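Local coordinates for protein lytic chitin monooxygenase (Enterococcus faecalis, PDB 4A02) that cleaves glycosidic bonds of crystalline alpha- and beta-chitin by copper-dependent oxidation, working together with a chitinase, at residues G2-P7 with F157-D162; T96-N101 with G140-Y145. All coordinates share one frame; numbering follows the deposited sequence.

Contact 1. Residues G2-P7 with F157-D162; sequences GYVASP and FYQAID
The side-chain oxygen OE1 of Q159 is gripped by two groups. The backbone of V4 donates from N to OE1 of Q159 at 3.0 Å, with an N-H...O angle of 160°. This donor stands well above the carbonyl plane of the amide. The hydroxyl of S9, just past the first segment, also hydrogen-bonds OE1. The glutamine chain bends at chi2 (-78°), which lays its amide against Y3, where CB of Y3 is 3.2 Å from OE1 of Q159. NE2 of Q159 turns back to its own strand and makes a weak bond to O of Y158.

The two strands run in nearly the same direction, 26° apart, with 7.0 Å between their axes. They belong to different sheets of the beta-sandwich core of this LPMO, so side chains fill the gap. V4 and Q159 lie alongside each other, pointing opposite ways, with CG2 of V4 3.9 Å from CB of Q159. V4 crosses I161 at about a right angle, its CG1 at 3.9 Å from CD1 of I161. Further on, CB of P7, which follows a cis peptide bond, sits 4.0 Å from CG2 of I161. W80 of strand 74-82 packs on both V4 and Q159. At the other end, N of G2 approaches CD2 of F157 to 4.2 Å, and the F157 ring also meets that of the copper ligand H1.

Contact 2. Residues T96-N101 with G140-Y145; sequences TKNGWN and GYHVIY
T96 ends strand 88-96 beside V143, their CA atoms 5.6 Å apart, and N of T96 donates to O of V143 at 3.0 Å. Beyond T96 the chain makes a type II beta turn from K97 to W100, with G99 at positive phi. The other segment bends sharply at Y141 before it runs on as strand 142-150.

OG1 of T96 sits between its own backbone N and carbonyl carbon (chi1 44°). There it accepts a bond from N of V143 and shares a 2.7 Å hydrogen bond with ND1 of H142. Across the imidazole, NE2 of H142 donates to OD1 of N98 at 2.9 Å. That bond is bent, at 135°. The donor lies in the amide plane, but OD1 is a little off the imidazole plane. NE2 has a second, weak bond to O of K139, and K139 N adds a second bond to OD1 of N98.

W100 makes the other half of the contact. Its NE1 donates to O of Y141 at 2.8 Å, nearly in the indole plane. The six-membered ring then meets Y141 in an edge-to-face pair, planes at 66°, with CZ2 of W100 over the centre of the Y141 ring. CH2 of W100 also touches CG2 of V143 at 3.7 Å. The rings of W100, Y141 and H142 gather in one cluster, and with the hydrogen bonds they join the turn to the start of strand 142-150.

That strand is paired with strands 88-96 and 155-165, and H142 packs on I95 of the first and on V163 and I165 of the second.

The centres of contacts 1 and 2 lie about 15 Å apart. Contact 1 lies about 4 Å from the centre of the folded chain, contact 2 about 13 Å from that centre. Both segments of contact 2 fall between the two segments of contact 1 in the sequence. Both contacts reach the same mixed sheet, where strands 142-150 and 155-165 are antiparallel neighbours. The backbone N of I161 meets O of I144 there, and D162 OD1 is 2.7 Å from Y141 OH, a probable hydrogen bond. Contact 1 joins this sheet to the three-stranded one, and its G2/F157 end lies by copper ligand H1. Contact 2 lies away from that site, where the loop after strand 88-96 meets the start of strand 142-150.

Contact 1. Residues G2-P7 with F157-D162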
loop_
_atom_site.group_PDB
_atom_site.type_symbol
_atom_site.label_atom_id
_atom_site.label_comp_id
_atom_site.label_asym_id
_atom_site.label_seq_id
_atom_site.Cartn_x
_atom_site.Cartn_y
_atom_site.Cartn_z
ATOM N N GLY A 2 -9.835 -0.241 -5.316
ATOM C CA GLY A 2 -9.849 -0.014 -3.907
ATOM C C GLY A 2 -8.521 0.450 -3.389
ATOM O O GLY A 2 -7.554 0.599 -4.134
ATOM N N TYR A 3 -8.493 0.689 -2.076
ATOM C CA TYR A 3 -7.317 1.229 -1.426
ATOM C C TYR A 3 -7.294 0.757 0.021
ATOM O O TYR A 3 -8.311 0.288 0.557
ATOM C CB TYR A 3 -7.283 2.784 -1.495
ATOM C CG TYR A 3 -8.595 3.429 -1.168
ATOM C CD1 TYR A 3 -9.042 3.575 0.146
ATOM C CD2 TYR A 3 -9.431 3.899 -2.174
ATOM C CE1 TYR A 3 -10.251 4.157 0.428
ATOM C CE2 TYR A 3 -10.642 4.476 -1.912
ATOM C CZ TYR A 3 -11.068 4.603 -0.592
ATOM O OH TYR A 3 -12.286 5.188 -0.372
ATOM N N VAL A 4 -6.132 0.903 0.670
ATOM C CA VAL A 4 -6.004 0.655 2.087
ATOM C C VAL A 4 -6.351 1.908 2.851
ATOM O O VAL A 4 -5.755 2.965 2.664
ATOM C CB VAL A 4 -4.616 0.109 2.454
ATOM C CG1 VAL A 4 -4.464 0.049 3.961
ATOM C CG2 VAL A 4 -4.403 -1.248 1.820
ATOM N N ALA A 5 -7.380 1.781 3.715
ATOM C CA ALA A 5 -7.895 2.876 4.490
ATOM C C ALA A 5 -7.358 2.905 5.924
ATOM O O ALA A 5 -7.385 3.970 6.528
ATOM C CB ALA A 5 -9.431 2.830 4.496
ATOM N N SER A 6 -6.864 1.799 6.444
ATOM C CA SER A 6 -6.350 1.762 7.805
ATOM C C SER A 6 -5.221 0.783 7.912
ATOM O O SER A 6 -5.425 -0.409 7.606
ATOM C CB SER A 6 -7.444 1.389 8.780
ATOM O OG SER A 6 -6.899 1.467 10.095
ATOM N N PRO A 7 -4.027 1.165 8.400
ATOM C CA PRO A 7 -3.561 2.568 8.438
ATOM C C PRO A 7 -3.741 3.186 7.051
ATOM O O PRO A 7 -3.640 2.522 6.030
ATOM C CB PRO A 7 -2.068 2.425 8.765
ATOM C CG PRO A 7 -1.935 1.077 9.391
ATOM C CD PRO A 7 -2.943 0.217 8.646
ATOM N N PHE A 157 -4.013 -4.311 -7.379
ATOM C CA PHE A 157 -4.025 -2.949 -6.853
ATOM C C PHE A 157 -2.957 -2.820 -5.790
ATOM O O PHE A 157 -2.861 -3.655 -4.884
ATOM C CB PHE A 157 -5.420 -2.578 -6.302
ATOM C CG PHE A 157 -6.407 -2.429 -7.414
ATOM C CD1 PHE A 157 -6.972 -3.555 -8.020
ATOM C CD2 PHE A 157 -6.734 -1.182 -7.951
ATOM C CE1 PHE A 157 -7.793 -3.436 -9.117
ATOM C CE2 PHE A 157 -7.546 -1.048 -9.034
ATOM C CZ PHE A 157 -8.059 -2.173 -9.651
ATOM N N TYR A 158 -2.124 -1.786 -5.925
ATOM C CA TYR A 158 -0.896 -1.641 -5.160
ATOM C C TYR A 158 -0.978 -0.427 -4.268
ATOM O O TYR A 158 -1.276 0.673 -4.726
ATOM C CB TYR A 158 0.279 -1.484 -6.131
ATOM C CG TYR A 158 0.582 -2.717 -6.981
ATOM C CD1 TYR A 158 -0.046 -2.940 -8.191
ATOM C CD2 TYR A 158 1.529 -3.657 -6.536
ATOM C CE1 TYR A 158 0.254 -4.074 -8.941
ATOM C CE2 TYR A 158 1.845 -4.756 -7.289
ATOM C CZ TYR A 158 1.201 -4.964 -8.505
ATOM O OH TYR A 158 1.555 -6.099 -9.212
ATOM N N GLN A 159 -0.711 -0.642 -2.974
ATOM C CA GLN A 159 -0.914 0.388 -1.946
ATOM C C GLN A 159 0.302 0.492 -1.033
ATOM O O GLN A 159 0.504 -0.313 -0.130
ATOM C CB GLN A 159 -2.163 0.049 -1.139
ATOM C CG GLN A 159 -3.435 0.202 -1.949
ATOM C CD GLN A 159 -3.841 1.661 -2.063
ATOM O OE1 GLN A 159 -4.158 2.276 -1.042
ATOM N NE2 GLN A 159 -3.858 2.215 -3.254
ATOM N N ALA A 160 1.093 1.554 -1.259
ATOM C CA ALA A 160 2.130 1.938 -0.312
ATOM C C ALA A 160 1.519 2.676 0.869
ATOM O O ALA A 160 0.667 3.554 0.683
ATOM C CB ALA A 160 3.145 2.844 -1.014
ATOM N N ILE A 161 1.977 2.327 2.066
ATOM C CA ILE A 161 1.444 2.855 3.336
ATOM C C ILE A 161 2.618 3.274 4.192
ATOM O O ILE A 161 3.503 2.462 4.493
ATOM C CB ILE A 161 0.639 1.752 4.044
ATOM C CG1 ILE A 161 -0.502 1.180 3.186
ATOM C CG2 ILE A 161 0.114 2.248 5.392
ATOM C CD1 ILE A 161 -0.674 -0.273 3.343
ATOM N N ASP A 162 2.675 4.549 4.573
ATOM C CA ASP A 162 3.743 5.087 5.402
ATOM C C ASP A 162 3.385 4.950 6.885
ATOM O O ASP A 162 2.308 5.409 7.297
ATOM C CB ASP A 162 3.943 6.566 5.070
ATOM C CG ASP A 162 4.343 6.783 3.637
ATOM O OD1 ASP A 162 5.544 6.505 3.325
ATOM O OD2 ASP A 162 3.496 7.212 2.826
#

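Contact 2. Residues T96-N101 with G140-Y145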
loop_
_atom_site.group_PDB
_atom_site.type_symbol
_atom_site.label_atom_id
_atom_site.label_comp_id
_atom_site.label_asym_id
_atom_site.label_seq_id
_atom_site.Cartn_x
_atom_site.Cartn_y
_atom_site.Cartn_z
ATOM N N THR A 96 9.354 -2.604 4.458
ATOM C CA THR A 96 10.746 -2.249 4.402
ATOM C C THR A 96 11.521 -2.833 5.570
ATOM O O THR A 96 11.001 -2.967 6.681
ATOM C CB THR A 96 10.899 -0.695 4.407
ATOM O OG1 THR A 96 10.027 -0.131 5.378
ATOM C CG2 THR A 96 10.567 -0.095 3.067
ATOM N N LYS A 97 12.783 -3.155 5.313
ATOM C CA LYS A 97 13.753 -3.544 6.324
ATOM C C LYS A 97 14.245 -2.325 7.075
ATOM O O LYS A 97 14.403 -1.236 6.512
ATOM C CB LYS A 97 14.930 -4.261 5.635
ATOM C CG LYS A 97 14.515 -5.479 4.872
ATOM C CD LYS A 97 15.605 -5.962 3.937
ATOM C CE LYS A 97 16.352 -6.937 4.566
ATOM N NZ LYS A 97 15.933 -8.331 4.379
ATOM N N ASN A 98 14.593 -2.522 8.367
ATOM C CA ASN A 98 15.299 -1.455 9.066
ATOM C C ASN A 98 16.522 -1.048 8.266
ATOM O O ASN A 98 17.267 -1.894 7.755
ATOM C CB ASN A 98 15.752 -1.901 10.463
ATOM C CG ASN A 98 14.683 -1.927 11.503
ATOM O OD1 ASN A 98 13.613 -1.277 11.389
ATOM N ND2 ASN A 98 14.963 -2.628 12.572
ATOM N N GLY A 99 16.749 0.260 8.176
ATOM C CA GLY A 99 17.905 0.812 7.468
ATOM C C GLY A 99 17.690 1.138 6.033
ATOM O O GLY A 99 18.598 1.654 5.384
ATOM N N TRP A 100 16.497 0.868 5.477
ATOM C CA TRP A 100 16.153 1.344 4.177
ATOM C C TRP A 100 16.296 2.869 4.137
ATOM O O TRP A 100 16.173 3.555 5.140
ATOM C CB TRP A 100 14.744 0.886 3.783
ATOM C CG TRP A 100 13.651 1.678 4.474
ATOM C CD1 TRP A 100 13.239 1.569 5.773
ATOM C CD2 TRP A 100 12.861 2.721 3.880
ATOM N NE1 TRP A 100 12.262 2.494 6.040
ATOM C CE2 TRP A 100 11.990 3.189 4.882
ATOM C CE3 TRP A 100 12.794 3.290 2.609
ATOM C CZ2 TRP A 100 11.073 4.205 4.644
ATOM C CZ3 TRP A 100 11.872 4.291 2.368
ATOM C CH2 TRP A 100 11.024 4.727 3.382
ATOM N N ASN A 101 16.539 3.391 2.932
ATOM C CA ASN A 101 16.870 4.815 2.811
ATOM C C ASN A 101 15.603 5.615 2.459
ATOM O O ASN A 101 15.079 5.474 1.340
ATOM C CB ASN A 101 17.942 5.001 1.733
ATOM C CG ASN A 101 18.492 6.382 1.764
ATOM O OD1 ASN A 101 17.773 7.360 1.939
ATOM N ND2 ASN A 101 19.784 6.487 1.522
ATOM N N GLY A 140 10.833 2.879 13.655
ATOM C CA GLY A 140 10.991 4.104 12.879
ATOM C C GLY A 140 10.121 4.113 11.629
ATOM O O GLY A 140 9.163 3.369 11.497
ATOM N N TYR A 141 10.453 5.024 10.711
ATOM C CA TYR A 141 9.708 5.174 9.478
ATOM C C TYR A 141 9.862 3.940 8.616
ATOM O O TYR A 141 11.017 3.551 8.303
ATOM C CB TYR A 141 10.190 6.407 8.742
ATOM C CG TYR A 141 9.572 6.687 7.386
ATOM C CD1 TYR A 141 8.298 6.253 7.040
ATOM C CD2 TYR A 141 10.293 7.407 6.444
ATOM C CE1 TYR A 141 7.759 6.507 5.795
ATOM C CE2 TYR A 141 9.750 7.713 5.218
ATOM C CZ TYR A 141 8.494 7.263 4.877
ATOM O OH TYR A 141 7.952 7.604 3.654
ATOM N N HIS A 142 8.752 3.348 8.188
ATOM C CA HIS A 142 8.699 2.206 7.315
ATOM C C HIS A 142 7.587 2.394 6.306
ATOM O O HIS A 142 6.673 3.196 6.486
ATOM C CB HIS A 142 8.465 0.902 8.120
ATOM C CG HIS A 142 9.751 0.460 8.778
ATOM N ND1 HIS A 142 10.724 -0.129 7.987
ATOM C CD2 HIS A 142 10.229 0.630 10.034
ATOM C CE1 HIS A 142 11.726 -0.342 8.789
ATOM N NE2 HIS A 142 11.482 0.096 10.017
ATOM N N VAL A 143 7.689 1.612 5.209
ATOM C CA VAL A 143 6.644 1.531 4.213
ATOM C C VAL A 143 6.151 0.106 4.165
ATOM O O VAL A 143 6.927 -0.829 3.958
ATOM C CB VAL A 143 7.120 2.026 2.831
ATOM C CG1 VAL A 143 6.032 1.843 1.773
ATOM C CG2 VAL A 143 7.548 3.483 2.898
ATOM N N ILE A 144 4.835 -0.060 4.344
ATOM C CA ILE A 144 4.139 -1.307 4.070
ATOM C C ILE A 144 3.632 -1.240 2.646
ATOM O O ILE A 144 3.090 -0.234 2.218
ATOM C CB ILE A 144 2.993 -1.533 5.070
ATOM C CG1 ILE A 144 3.498 -1.610 6.507
ATOM C CG2 ILE A 144 2.157 -2.747 4.696
ATOM C CD1 ILE A 144 2.414 -1.505 7.536
ATOM N N TYR A 145 3.803 -2.338 1.897
ATOM C CA TYR A 145 3.328 -2.423 0.529
ATOM C C TYR A 145 2.285 -3.540 0.477
ATOM O O TYR A 145 2.604 -4.685 0.745
ATOM C CB TYR A 145 4.442 -2.691 -0.438
ATOM C CG TYR A 145 4.179 -2.381 -1.881
ATOM C CD1 TYR A 145 3.706 -1.140 -2.261
ATOM C CD2 TYR A 145 4.486 -3.301 -2.873
ATOM C CE1 TYR A 145 3.493 -0.828 -3.618
ATOM C CE2 TYR A 145 4.338 -2.972 -4.221
ATOM C CZ TYR A 145 3.847 -1.741 -4.585
ATOM O OH TYR A 145 3.746 -1.448 -5.911
#